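Fiber protein 2 (Fowl adenovirus 1, PDB 2VTW) forms the short-fibre spike of the virion, whose C-terminal head domain, the part in this chain, probably attaches the virus to its host-cell receptor. Local coordinates at residues V4-S9 / Q36-M41; Q152-L157 / L166-F171; E132-I137 / I147-Q152. One frame throughout, in Å; residues are numbered along the deposited sequence.

Interaction 1 (V4-S9 / Q36-M41)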
ATOM      1  N   VAL A   4      -3.972 -12.271  16.267  1.00 27.53           N
ATOM      2  CA  VAL A   4      -2.809 -11.580  15.688  1.00 26.61           C
ATOM      3  C   VAL A   4      -1.510 -12.340  16.008  1.00 25.42           C
ATOM      4  O   VAL A   4      -1.311 -12.761  17.147  1.00 26.18           O
ATOM      5  CB  VAL A   4      -2.706 -10.130  16.226  1.00 26.18           C
ATOM      6  CG1 VAL A   4      -1.545  -9.410  15.534  1.00 26.63           C
ATOM      7  CG2 VAL A   4      -4.022  -9.376  16.021  1.00 25.65           C
ATOM      8  N   ALA A   5      -0.654 -12.542  15.006  1.00 24.10           N
ATOM      9  CA  ALA A   5       0.639 -13.210  15.155  1.00 23.55           C
ATOM     10  C   ALA A   5       1.693 -12.513  14.282  1.00 23.15           C
ATOM     11  O   ALA A   5       1.344 -11.885  13.295  1.00 21.85           O
ATOM     12  CB  ALA A   5       0.548 -14.684  14.775  1.00 23.32           C
ATOM     13  N   ALA A   6       2.967 -12.643  14.674  1.00 22.24           N
ATOM     14  CA  ALA A   6       4.132 -12.029  14.016  1.00 22.20           C
ATOM     15  C   ALA A   6       5.229 -13.049  13.750  1.00 22.07           C
ATOM     16  O   ALA A   6       5.464 -13.925  14.587  1.00 21.92           O
ATOM     17  CB  ALA A   6       4.696 -10.911  14.912  1.00 21.68           C
ATOM     18  N   PHE A   7       5.906 -12.927  12.609  1.00 21.63           N
ATOM     19  CA  PHE A   7       7.139 -13.666  12.298  1.00 22.11           C
ATOM     20  C   PHE A   7       8.252 -12.673  11.858  1.00 22.49           C
ATOM     21  O   PHE A   7       7.980 -11.718  11.108  1.00 21.91           O
ATOM     22  CB  PHE A   7       6.870 -14.686  11.188  1.00 21.32           C
ATOM     23  CG  PHE A   7       8.087 -15.419  10.707  1.00 21.47           C
ATOM     24  CD1 PHE A   7       8.809 -16.256  11.568  1.00 21.06           C
ATOM     25  CD2 PHE A   7       8.498 -15.320   9.377  1.00 20.98           C
ATOM     26  CE1 PHE A   7       9.919 -16.955  11.106  1.00 19.91           C
ATOM     27  CE2 PHE A   7       9.618 -16.023   8.908  1.00 22.51           C
ATOM     28  CZ  PHE A   7      10.319 -16.848   9.778  1.00 21.75           C
ATOM     29  N   THR A   8       9.482 -12.896  12.334  1.00 22.65           N
ATOM     30  CA  THR A   8      10.657 -12.084  11.998  1.00 23.16           C
ATOM     31  C   THR A   8      11.794 -13.006  11.605  1.00 23.97           C
ATOM     32  O   THR A   8      12.058 -14.004  12.278  1.00 23.28           O
ATOM     33  CB  THR A   8      11.118 -11.231  13.182  1.00 22.95           C
ATOM     34  OG1 THR A   8      10.010 -10.477  13.667  1.00 24.09           O
ATOM     35  CG2 THR A   8      12.260 -10.270  12.787  1.00 23.13           C
ATOM     36  N   SER A   9      12.473 -12.675  10.518  1.00 24.16           N
ATOM     37  CA  SER A   9      13.623 -13.443  10.074  1.00 25.15           C
ATOM     38  C   SER A   9      14.622 -12.521   9.391  1.00 26.03           C
ATOM     39  O   SER A   9      14.255 -11.480   8.863  1.00 25.18           O
ATOM     40  CB  SER A   9      13.189 -14.519   9.091  1.00 24.85           C
ATOM     41  OG  SER A   9      14.293 -15.273   8.619  1.00 25.18           O
ATOM     42  N   GLN A  36       9.630  -9.040   8.235  1.00 18.14           N
ATOM     43  CA  GLN A  36       8.759  -8.918   9.400  1.00 18.28           C
ATOM     44  C   GLN A  36       7.342  -9.031   8.875  1.00 19.40           C
ATOM     45  O   GLN A  36       6.922  -8.196   8.058  1.00 19.41           O
ATOM     46  CB  GLN A  36       8.971  -7.576  10.091  1.00 18.41           C
ATOM     47  CG  GLN A  36      10.352  -7.445  10.785  1.00 18.61           C
ATOM     48  CD  GLN A  36      10.662  -6.045  11.242  1.00 19.09           C
ATOM     49  OE1 GLN A  36      11.061  -5.216  10.430  1.00 22.01           O
ATOM     50  NE2 GLN A  36      10.473  -5.762  12.536  1.00 16.83           N
ATOM     51  N   GLN A  37       6.638 -10.089   9.278  1.00 18.69           N
ATOM     52  CA  GLN A  37       5.239 -10.343   8.860  1.00 18.71           C
ATOM     53  C   GLN A  37       4.289 -10.350  10.051  1.00 18.66           C
ATOM     54  O   GLN A  37       4.679 -10.723  11.169  1.00 17.87           O
ATOM     55  CB  GLN A  37       5.136 -11.673   8.157  1.00 17.68           C
ATOM     56  CG  GLN A  37       5.987 -11.769   6.914  1.00 18.60           C
ATOM     57  CD  GLN A  37       5.954 -13.125   6.285  1.00 19.56           C
ATOM     58  OE1 GLN A  37       6.475 -14.087   6.849  1.00 22.35           O
ATOM     59  NE2 GLN A  37       5.360 -13.224   5.091  1.00 18.96           N
ATOM     60  N   ILE A  38       3.054  -9.910   9.825  1.00 18.72           N
ATOM     61  CA  ILE A  38       1.987 -10.052  10.804  1.00 19.38           C
ATOM     62  C   ILE A  38       0.770 -10.696  10.115  1.00 19.34           C
ATOM     63  O   ILE A  38       0.540 -10.482   8.909  1.00 18.78           O
ATOM     64  CB  ILE A  38       1.615  -8.710  11.551  1.00 20.58           C
ATOM     65  CG1 ILE A  38       1.061  -7.679  10.588  1.00 22.39           C
ATOM     66  CG2 ILE A  38       2.863  -8.128  12.381  1.00 19.90           C
ATOM     67  CD1 ILE A  38       0.170  -6.574  11.223  1.00 22.96           C
ATOM     68  N   ASN A  39       0.054 -11.541  10.855  1.00 18.32           N
ATOM     69  CA  ASN A  39      -1.226 -12.102  10.408  1.00 18.41           C
ATOM     70  C   ASN A  39      -2.228 -11.505  11.358  1.00 18.86           C
ATOM     71  O   ASN A  39      -2.128 -11.720  12.564  1.00 17.38           O
ATOM     72  CB  ASN A  39      -1.265 -13.634  10.482  1.00 18.72           C
ATOM     73  CG  ASN A  39      -2.602 -14.253   9.968  1.00 17.20           C
ATOM     74  OD1 ASN A  39      -3.660 -13.663  10.060  1.00 17.36           O
ATOM     75  ND2 ASN A  39      -2.532 -15.467   9.487  1.00 18.84           N
ATOM     76  N   THR A  40      -3.149 -10.702  10.806  1.00 18.49           N
ATOM     77  CA  THR A  40      -4.251 -10.135  11.557  1.00 19.26           C
ATOM     78  C   THR A  40      -5.508 -10.765  11.004  1.00 19.88           C
ATOM     79  O   THR A  40      -5.984 -10.392   9.927  1.00 18.77           O
ATOM     80  CB  THR A  40      -4.350  -8.568  11.382  1.00 19.08           C
ATOM     81  OG1 THR A  40      -3.117  -7.961  11.735  1.00 20.60           O
ATOM     82  CG2 THR A  40      -5.417  -7.963  12.264  1.00 19.08           C
ATOM     83  N   MET A  41      -6.019 -11.748  11.733  1.00 20.58           N
ATOM     84  CA  MET A  41      -7.307 -12.375  11.480  1.00 21.37           C
ATOM     85  C   MET A  41      -7.482 -12.808  10.029  1.00 20.24           C
ATOM     86  O   MET A  41      -8.566 -12.660   9.434  1.00 19.39           O
ATOM     87  CB  MET A  41      -8.437 -11.456  11.965  1.00 22.06           C
ATOM     88  CG  MET A  41      -9.345 -12.112  13.018  1.00 25.72           C
ATOM     89  SD  MET A  41     -11.031 -11.524  13.008  1.00 28.66           S
ATOM     90  CE  MET A  41     -11.279 -11.414  14.780  1.00 28.98           C
TER
HETATM   91  O   HOH W   1       9.921  -7.894  14.638  1.00 24.70           O
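F7 carries CG anti to its backbone N (chi1 175°) and Q37 carries CG anti to its carbonyl carbon (chi1 -60°); the two side chains lie side by side, pointing the same way. Q37 OE1 arrives at the edge of the F7 ring, near its plane, 3.5 Å from F7 CD2. Ring and amide planes stand 56° apart. The other end of that amide, Q37 NE2, is hydrogen-bonded to T46 OG1 on the next strand, 43-53. On the opposite face, T8 and Q36 also run alongside each other, with T8 CG2 4.0 Å from Q36 CG. A water joins their polar ends, 2.8 Å from T8 OG1 and 3.0 Å from Q36 NE2, which donates to it. These pairs belong to an antiparallel beta hairpin of strands 4-23 and 28-40, part of the head's large sheet. Its hydrogen-bonded pairs are A5 with N39 and F7 with Q37; of their four bonds, Q37 N to F7 O is the straightest, at 2.8 Å. Between them A6 CB rests 4.2 Å from I38 CG2. N39 ND2 reaches past the hairpin to the carbonyl oxygens of S102 and R200. At the far end V4 and T40 pack near the threefold axis of the trimer, V4 touching V4 of the third subunit and T40 touching T40 of the second.

Interaction 2 (Q152-L157 / L166-F171)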
ATOM      1  N   GLN A 152       3.599 -11.082  -6.096  1.00 18.50           N
ATOM      2  CA  GLN A 152       2.704 -12.083  -6.639  1.00 17.94           C
ATOM      3  C   GLN A 152       2.743 -13.356  -5.789  1.00 18.21           C
ATOM      4  O   GLN A 152       3.768 -14.056  -5.730  1.00 17.88           O
ATOM      5  CB  GLN A 152       3.080 -12.398  -8.080  1.00 17.85           C
ATOM      6  CG  GLN A 152       2.158 -13.407  -8.803  1.00 17.14           C
ATOM      7  CD  GLN A 152       2.839 -13.980 -10.027  1.00 18.19           C
ATOM      8  OE1 GLN A 152       2.977 -13.312 -11.051  1.00 21.13           O
ATOM      9  NE2 GLN A 152       3.306 -15.220  -9.916  1.00 19.05           N
ATOM     10  N   VAL A 153       1.635 -13.646  -5.111  1.00 17.60           N
ATOM     11  CA  VAL A 153       1.483 -14.964  -4.478  1.00 17.30           C
ATOM     12  C   VAL A 153       1.400 -16.013  -5.605  1.00 17.85           C
ATOM     13  O   VAL A 153       0.619 -15.879  -6.548  1.00 17.80           O
ATOM     14  CB  VAL A 153       0.263 -15.020  -3.594  1.00 16.49           C
ATOM     15  CG1 VAL A 153      -0.026 -16.462  -3.150  1.00 14.03           C
ATOM     16  CG2 VAL A 153       0.462 -14.112  -2.401  1.00 13.36           C
ATOM     17  N   THR A 154       2.228 -17.042  -5.506  1.00 18.62           N
ATOM     18  CA  THR A 154       2.483 -17.953  -6.621  1.00 19.21           C
ATOM     19  C   THR A 154       2.540 -19.397  -6.117  1.00 19.36           C
ATOM     20  O   THR A 154       3.131 -19.656  -5.072  1.00 20.37           O
ATOM     21  CB  THR A 154       3.874 -17.650  -7.258  1.00 19.78           C
ATOM     22  OG1 THR A 154       3.989 -16.243  -7.569  1.00 20.23           O
ATOM     23  CG2 THR A 154       4.072 -18.468  -8.482  1.00 18.09           C
ATOM     24  N   PRO A 155       1.919 -20.332  -6.840  1.00 19.44           N
ATOM     25  CA  PRO A 155       2.098 -21.769  -6.506  1.00 20.06           C
ATOM     26  C   PRO A 155       3.462 -22.292  -6.962  1.00 19.72           C
ATOM     27  O   PRO A 155       3.794 -22.150  -8.121  1.00 19.35           O
ATOM     28  CB  PRO A 155       0.982 -22.470  -7.288  1.00 19.57           C
ATOM     29  CG  PRO A 155       0.518 -21.511  -8.295  1.00 20.09           C
ATOM     30  CD  PRO A 155       1.022 -20.129  -7.974  1.00 18.81           C
ATOM     31  N   VAL A 156       4.230 -22.882  -6.052  1.00 20.51           N
ATOM     32  CA  VAL A 156       5.574 -23.379  -6.392  1.00 20.93           C
ATOM     33  C   VAL A 156       5.593 -24.926  -6.393  1.00 21.15           C
ATOM     34  O   VAL A 156       5.297 -25.541  -5.378  1.00 19.86           O
ATOM     35  CB  VAL A 156       6.634 -22.831  -5.423  1.00 20.91           C
ATOM     36  CG1 VAL A 156       8.035 -23.234  -5.870  1.00 20.05           C
ATOM     37  CG2 VAL A 156       6.527 -21.302  -5.312  1.00 21.98           C
ATOM     38  N   LEU A 157       5.905 -25.533  -7.540  1.00 21.61           N
ATOM     39  CA  LEU A 157       5.924 -26.994  -7.631  1.00 22.88           C
ATOM     40  C   LEU A 157       7.291 -27.498  -7.155  1.00 23.28           C
ATOM     41  O   LEU A 157       8.303 -27.338  -7.843  1.00 23.52           O
ATOM     42  CB  LEU A 157       5.582 -27.486  -9.039  1.00 22.57           C
ATOM     43  CG  LEU A 157       5.317 -28.999  -9.207  1.00 22.61           C
ATOM     44  CD1 LEU A 157       4.090 -29.490  -8.448  1.00 20.87           C
ATOM     45  CD2 LEU A 157       5.214 -29.326 -10.683  1.00 23.11           C
ATOM     46  N   LEU A 166       3.746 -19.462  -2.110  1.00 18.36           N
ATOM     47  CA  LEU A 166       4.739 -18.510  -1.615  1.00 17.86           C
ATOM     48  C   LEU A 166       4.498 -17.128  -2.254  1.00 17.97           C
ATOM     49  O   LEU A 166       3.748 -17.031  -3.224  1.00 17.34           O
ATOM     50  CB  LEU A 166       6.152 -18.981  -1.979  1.00 17.64           C
ATOM     51  CG  LEU A 166       6.818 -20.069  -1.088  1.00 17.88           C
ATOM     52  CD1 LEU A 166       6.059 -21.404  -1.153  1.00 18.74           C
ATOM     53  CD2 LEU A 166       8.286 -20.218  -1.503  1.00 17.08           C
ATOM     54  N   ILE A 167       5.167 -16.095  -1.726  1.00 17.41           N
ATOM     55  CA  ILE A 167       5.166 -14.752  -2.329  1.00 17.05           C
ATOM     56  C   ILE A 167       6.469 -14.471  -3.104  1.00 16.85           C
ATOM     57  O   ILE A 167       7.528 -14.457  -2.518  1.00 17.07           O
ATOM     58  CB  ILE A 167       4.959 -13.610  -1.256  1.00 17.93           C
ATOM     59  CG1 ILE A 167       3.882 -13.990  -0.234  1.00 15.83           C
ATOM     60  CG2 ILE A 167       4.644 -12.252  -1.992  1.00 16.43           C
ATOM     61  CD1 ILE A 167       3.874 -13.182   1.048  1.00 16.46           C
ATOM     62  N   ALA A 168       6.367 -14.240  -4.408  1.00 16.67           N
ATOM     63  CA  ALA A 168       7.490 -13.805  -5.229  1.00 17.79           C
ATOM     64  C   ALA A 168       7.536 -12.266  -5.266  1.00 18.35           C
ATOM     65  O   ALA A 168       6.515 -11.618  -5.542  1.00 19.17           O
ATOM     66  CB  ALA A 168       7.383 -14.361  -6.640  1.00 17.50           C
ATOM     67  N   PHE A 169       8.705 -11.711  -4.944  1.00 18.64           N
ATOM     68  CA  PHE A 169       8.997 -10.276  -5.056  1.00 18.84           C
ATOM     69  C   PHE A 169      10.027 -10.123  -6.146  1.00 18.91           C
ATOM     70  O   PHE A 169      11.144 -10.595  -5.980  1.00 19.48           O
ATOM     71  CB  PHE A 169       9.610  -9.729  -3.778  1.00 19.15           C
ATOM     72  CG  PHE A 169       8.671  -9.637  -2.613  1.00 19.98           C
ATOM     73  CD1 PHE A 169       8.210  -8.417  -2.177  1.00 20.37           C
ATOM     74  CD2 PHE A 169       8.306 -10.769  -1.908  1.00 19.22           C
ATOM     75  CE1 PHE A 169       7.372  -8.317  -1.091  1.00 20.72           C
ATOM     76  CE2 PHE A 169       7.445 -10.679  -0.802  1.00 21.09           C
ATOM     77  CZ  PHE A 169       6.973  -9.469  -0.397  1.00 20.74           C
ATOM     78  N   THR A 170       9.676  -9.501  -7.266  1.00 19.15           N
ATOM     79  CA  THR A 170      10.663  -9.239  -8.313  1.00 19.26           C
ATOM     80  C   THR A 170      11.003  -7.752  -8.336  1.00 20.10           C
ATOM     81  O   THR A 170      10.129  -6.896  -8.563  1.00 20.34           O
ATOM     82  CB  THR A 170      10.267  -9.777  -9.694  1.00 19.83           C
ATOM     83  OG1 THR A 170      10.062 -11.202  -9.636  1.00 20.25           O
ATOM     84  CG2 THR A 170      11.360  -9.494 -10.721  1.00 18.95           C
ATOM     85  N   PHE A 171      12.278  -7.475  -8.078  1.00 19.45           N
ATOM     86  CA  PHE A 171      12.830  -6.124  -8.016  1.00 19.68           C
ATOM     87  C   PHE A 171      13.279  -5.733  -9.397  1.00 20.41           C
ATOM     88  O   PHE A 171      14.128  -6.393  -9.979  1.00 21.29           O
ATOM     89  CB  PHE A 171      13.987  -6.083  -7.027  1.00 18.16           C
ATOM     90  CG  PHE A 171      13.566  -6.371  -5.612  1.00 17.07           C
ATOM     91  CD1 PHE A 171      13.453  -5.351  -4.692  1.00 15.03           C
ATOM     92  CD2 PHE A 171      13.273  -7.667  -5.198  1.00 17.83           C
ATOM     93  CE1 PHE A 171      13.044  -5.597  -3.384  1.00 18.13           C
ATOM     94  CE2 PHE A 171      12.861  -7.932  -3.885  1.00 15.10           C
ATOM     95  CZ  PHE A 171      12.755  -6.912  -2.978  1.00 18.22           C
TER
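T154 and A168 meet on the face of the sheet that also carries Q152 and L166. From T154 CB, 4.1 Å from L166 O, the side chain forks. Its OG1 branch, anti to the carbonyl carbon (chi1 -51°), comes 4.0 Å from A168 CB and gives its proton to Q152 O at 2.9 Å. The same OG1 accepts a bond from Q152 NE2 at 2.6 Å, so one hydroxyl links the backbone and the amide of Q152. That carbonyl is gripped twice: A168 N reaches Q152 O from the other face of its plane. Q152 NE2 also meets Y124 OH, and Q152 OE1 takes the backbone N-H of R127 and F128, which together fix the amide's rotation. Further on, V156 CG2 lies 4.1 Å from L166 CB, the two side chains crossing at about a right angle, with W75 of strand 71-76 against both. On the opposite face, V153 CG2 packs 4.1 Å from I167 CG1. T154 N to L166 O, at 2.7 Å, is the shortest of the four backbone bonds. The short segments run 124° apart, pairing through three residues each before they diverge, within the antiparallel beta hairpin of strands 147-157 and 163-173 in the interior of the fibre head.

Interaction 3 (E132-I137 / I147-Q152). With SO4 (sulfate ion), chain N.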
ATOM      1  N   GLU A 132       4.831  -1.701  -6.954  1.00 15.19           N
ATOM      2  CA  GLU A 132       5.129  -0.562  -6.101  1.00 15.79           C
ATOM      3  C   GLU A 132       6.480   0.056  -6.472  1.00 15.64           C
ATOM      4  O   GLU A 132       7.410  -0.657  -6.808  1.00 14.86           O
ATOM      5  CB  GLU A 132       5.181  -1.016  -4.650  1.00 16.86           C
ATOM      6  CG  GLU A 132       3.835  -1.474  -4.061  1.00 21.01           C
ATOM      7  CD  GLU A 132       2.884  -0.344  -3.673  1.00 27.19           C
ATOM      8  OE1 GLU A 132       3.024   0.842  -4.117  1.00 28.03           O
ATOM      9  OE2 GLU A 132       1.966  -0.674  -2.892  1.00 33.50           O
ATOM     10  N   SER A 133       6.597   1.375  -6.376  1.00 16.37           N
ATOM     11  CA  SER A 133       7.817   2.080  -6.791  1.00 16.33           C
ATOM     12  C   SER A 133       8.649   2.502  -5.604  1.00 15.94           C
ATOM     13  O   SER A 133       8.139   3.099  -4.684  1.00 16.02           O
ATOM     14  CB  SER A 133       7.464   3.290  -7.669  1.00 17.40           C
ATOM     15  OG  SER A 133       6.674   2.881  -8.803  1.00 18.87           O
ATOM     16  N   TYR A 134       9.939   2.158  -5.616  1.00 16.74           N
ATOM     17  CA  TYR A 134      10.856   2.540  -4.529  1.00 17.17           C
ATOM     18  C   TYR A 134      12.100   3.208  -5.075  1.00 16.96           C
ATOM     19  O   TYR A 134      12.514   2.983  -6.212  1.00 15.70           O
ATOM     20  CB  TYR A 134      11.313   1.316  -3.685  1.00 17.76           C
ATOM     21  CG  TYR A 134      10.182   0.620  -3.042  1.00 17.04           C
ATOM     22  CD1 TYR A 134       9.877   0.808  -1.700  1.00 18.23           C
ATOM     23  CD2 TYR A 134       9.386  -0.225  -3.794  1.00 18.83           C
ATOM     24  CE1 TYR A 134       8.780   0.163  -1.134  1.00 16.94           C
ATOM     25  CE2 TYR A 134       8.312  -0.858  -3.248  1.00 18.53           C
ATOM     26  CZ  TYR A 134       8.007  -0.652  -1.928  1.00 17.74           C
ATOM     27  OH  TYR A 134       6.918  -1.328  -1.450  1.00 20.92           O
ATOM     28  N   ARG A 135      12.690   4.034  -4.240  1.00 17.51           N
ATOM     29  CA  ARG A 135      14.048   4.467  -4.486  1.00 18.30           C
ATOM     30  C   ARG A 135      14.940   3.870  -3.403  1.00 17.33           C
ATOM     31  O   ARG A 135      14.727   4.114  -2.221  1.00 15.16           O
ATOM     32  CB  ARG A 135      14.161   5.984  -4.507  1.00 17.82           C
ATOM     33  CG  ARG A 135      15.572   6.449  -4.830  1.00 18.25           C
ATOM     34  CD  ARG A 135      15.739   7.948  -4.686  1.00 20.88           C
ATOM     35  NE  ARG A 135      15.191   8.670  -5.840  1.00 21.77           N
ATOM     36  CZ  ARG A 135      14.203   9.568  -5.809  1.00 22.65           C
ATOM     37  NH1 ARG A 135      13.621   9.923  -4.686  1.00 22.02           N
ATOM     38  NH2 ARG A 135      13.822  10.167  -6.941  1.00 23.33           N
ATOM     39  N   PRO A 136      15.961   3.110  -3.821  1.00 18.64           N
ATOM     40  CA  PRO A 136      16.915   2.559  -2.872  1.00 19.83           C
ATOM     41  C   PRO A 136      18.075   3.511  -2.554  1.00 20.97           C
ATOM     42  O   PRO A 136      18.236   4.553  -3.199  1.00 20.43           O
ATOM     43  CB  PRO A 136      17.460   1.353  -3.618  1.00 19.23           C
ATOM     44  CG  PRO A 136      17.488   1.788  -5.017  1.00 19.47           C
ATOM     45  CD  PRO A 136      16.323   2.751  -5.207  1.00 19.21           C
ATOM     46  N   ILE A 137      18.895   3.090  -1.599  1.00 22.97           N
ATOM     47  CA  ILE A 137      20.105   3.787  -1.173  1.00 24.62           C
ATOM     48  C   ILE A 137      21.349   3.054  -1.744  1.00 25.84           C
ATOM     49  O   ILE A 137      21.429   1.816  -1.678  1.00 25.13           O
ATOM     50  CB  ILE A 137      20.196   3.773   0.360  1.00 24.97           C
ATOM     51  CG1 ILE A 137      19.608   5.052   0.972  1.00 26.73           C
ATOM     52  CG2 ILE A 137      21.644   3.667   0.803  1.00 27.92           C
ATOM     53  CD1 ILE A 137      20.655   6.081   1.353  1.00 25.65           C
ATOM     54  N   ILE A 147      13.704   1.359  -8.261  1.00 20.87           N
ATOM     55  CA  ILE A 147      13.396  -0.068  -8.372  1.00 20.37           C
ATOM     56  C   ILE A 147      11.897  -0.219  -8.094  1.00 19.80           C
ATOM     57  O   ILE A 147      11.419   0.162  -7.043  1.00 19.02           O
ATOM     58  CB  ILE A 147      14.204  -0.918  -7.324  1.00 20.35           C
ATOM     59  CG1 ILE A 147      15.713  -0.834  -7.576  1.00 20.91           C
ATOM     60  CG2 ILE A 147      13.758  -2.360  -7.349  1.00 20.00           C
ATOM     61  CD1 ILE A 147      16.577  -1.482  -6.463  1.00 20.11           C
ATOM     62  N   ASP A 148      11.159  -0.738  -9.062  1.00 19.34           N
ATOM     63  CA  ASP A 148       9.782  -1.132  -8.836  1.00 19.00           C
ATOM     64  C   ASP A 148       9.803  -2.581  -8.388  1.00 19.11           C
ATOM     65  O   ASP A 148      10.651  -3.361  -8.854  1.00 18.30           O
ATOM     66  CB  ASP A 148       8.992  -1.035 -10.118  1.00 19.72           C
ATOM     67  CG  ASP A 148       8.808   0.401 -10.588  1.00 21.14           C
ATOM     68  OD1 ASP A 148       8.745   1.305  -9.726  1.00 20.94           O
ATOM     69  OD2 ASP A 148       8.696   0.583 -11.812  1.00 22.78           O
ATOM     70  N   VAL A 149       8.890  -2.938  -7.485  1.00 18.13           N
ATOM     71  CA  VAL A 149       8.735  -4.321  -7.053  1.00 17.70           C
ATOM     72  C   VAL A 149       7.341  -4.859  -7.409  1.00 17.26           C
ATOM     73  O   VAL A 149       6.319  -4.302  -6.965  1.00 15.70           O
ATOM     74  CB  VAL A 149       8.968  -4.443  -5.534  1.00 17.87           C
ATOM     75  CG1 VAL A 149       9.060  -5.920  -5.136  1.00 16.40           C
ATOM     76  CG2 VAL A 149      10.249  -3.677  -5.112  1.00 16.11           C
ATOM     77  N   ARG A 150       7.307  -5.911  -8.227  1.00 17.60           N
ATOM     78  CA  ARG A 150       6.088  -6.693  -8.476  1.00 18.05           C
ATOM     79  C   ARG A 150       5.922  -7.773  -7.408  1.00 18.52           C
ATOM     80  O   ARG A 150       6.855  -8.500  -7.109  1.00 18.87           O
ATOM     81  CB  ARG A 150       6.130  -7.325  -9.854  1.00 17.98           C
ATOM     82  CG  ARG A 150       4.823  -8.040 -10.268  1.00 17.21           C
ATOM     83  CD  ARG A 150       3.760  -7.069 -10.630  1.00 17.51           C
ATOM     84  NE  ARG A 150       4.097  -6.312 -11.826  1.00 17.82           N
ATOM     85  CZ  ARG A 150       3.318  -5.400 -12.394  1.00 16.90           C
ATOM     86  NH1 ARG A 150       2.151  -5.087 -11.870  1.00 16.84           N
ATOM     87  NH2 ARG A 150       3.719  -4.797 -13.509  1.00 19.83           N
ATOM     88  N   MET A 151       4.727  -7.873  -6.825  1.00 19.21           N
ATOM     89  CA  MET A 151       4.482  -8.825  -5.752  1.00 19.85           C
ATOM     90  C   MET A 151       3.319  -9.769  -6.133  1.00 19.18           C
ATOM     91  O   MET A 151       2.216  -9.315  -6.477  1.00 18.18           O
ATOM     92  CB  MET A 151       4.223  -8.089  -4.456  1.00 20.13           C
ATOM     93  CG  MET A 151       5.323  -7.071  -4.090  1.00 22.58           C
ATOM     94  SD  MET A 151       4.716  -5.855  -2.923  1.00 25.24           S
ATOM     95  CE  MET A 151       5.828  -4.504  -3.242  1.00 25.82           C
ATOM     96  N   GLN A 152       3.599 -11.082  -6.096  1.00 18.50           N
ATOM     97  CA  GLN A 152       2.704 -12.083  -6.639  1.00 17.94           C
ATOM     98  C   GLN A 152       2.743 -13.356  -5.789  1.00 18.21           C
ATOM     99  O   GLN A 152       3.768 -14.056  -5.730  1.00 17.88           O
ATOM    100  CB  GLN A 152       3.080 -12.398  -8.080  1.00 17.85           C
ATOM    101  CG  GLN A 152       2.158 -13.407  -8.803  1.00 17.14           C
ATOM    102  CD  GLN A 152       2.839 -13.980 -10.027  1.00 18.19           C
ATOM    103  OE1 GLN A 152       2.977 -13.312 -11.051  1.00 21.13           O
ATOM    104  NE2 GLN A 152       3.306 -15.220  -9.916  1.00 19.05           N
TER
HETATM  105  S   SO4 N1411      16.338  11.598  -9.167  1.00 43.79           S
HETATM  106  O1  SO4 N1411      15.434  10.441  -9.304  1.00 42.47           O
HETATM  107  O2  SO4 N1411      17.581  11.207  -8.495  1.00 44.72           O
HETATM  108  O3  SO4 N1411      16.732  12.010 -10.505  1.00 44.92           O
HETATM  109  O4  SO4 N1411      15.727  12.728  -8.459  1.00 40.82           O
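Y134 and M151 reach toward each other tip to tip, M151 CE lying 3.8 Å from Y134 OH at the edge of the ring, near its plane. This is the tight part of the contact. V149 CG2 approaches the same ring obliquely, 3.8 Å from Y134 CD2, and I147 O sits in the ring plane at its edge. M151 CE also touches E132 CG at 3.7 Å, the two side chains crossing at about a right angle. Beyond Y134, P136 CG meets I147 CD1, again at 3.7 Å, and V192 of strand 185-197 packs against both Y134 and M151. The backbones form an antiparallel beta hairpin of strands 129-140 and 147-157, with E132-V149 and Y134-I147 as its hydrogen-bonded pairs. S133, Y134 and R135 in turn pair with a strand of the second subunit, so the sheet continues across the trimer interface. The other face, with S133 and D148, is polar and partly exposed, and its side-chain contact across the strands is a single hydrogen bond: S133 OG donates to D148 OD1 at 2.8 Å, from above the carboxylate plane. R135 CB points away from 147-152; its NH2 hydrogen-bonds O1 of a sulfate, probably from the crystallisation liquor, at 2.9 Å, and its NH1 hydrogen-bonds R127 O of the second subunit. R127 NH2 of that subunit hydrogen-bonds the same ion.

How the interactions relate
Along the chain, interaction 1 closes first, then interaction 3, then interaction 2, and all three are antiparallel strand pairs of one curled sheet. Interactions 3 and 2 share Q152 and strand 147-157, which has 129-140 on one side and 163-173 on the other; their centres lie 15 Å apart, and the side chains of F169 and F171 pack on M151 and V149. Interaction 1 is more remote, its centre 18 Å from that of interaction 2 and 22 Å from that of interaction 3. Strand 71-76 connects 4-23 to 163-173 within the sheet. Interactions 1 and 3 both touch neighbouring subunits, so two of the three hairpins take part in trimer contacts, while the segments of interaction 2 stay within one subunit.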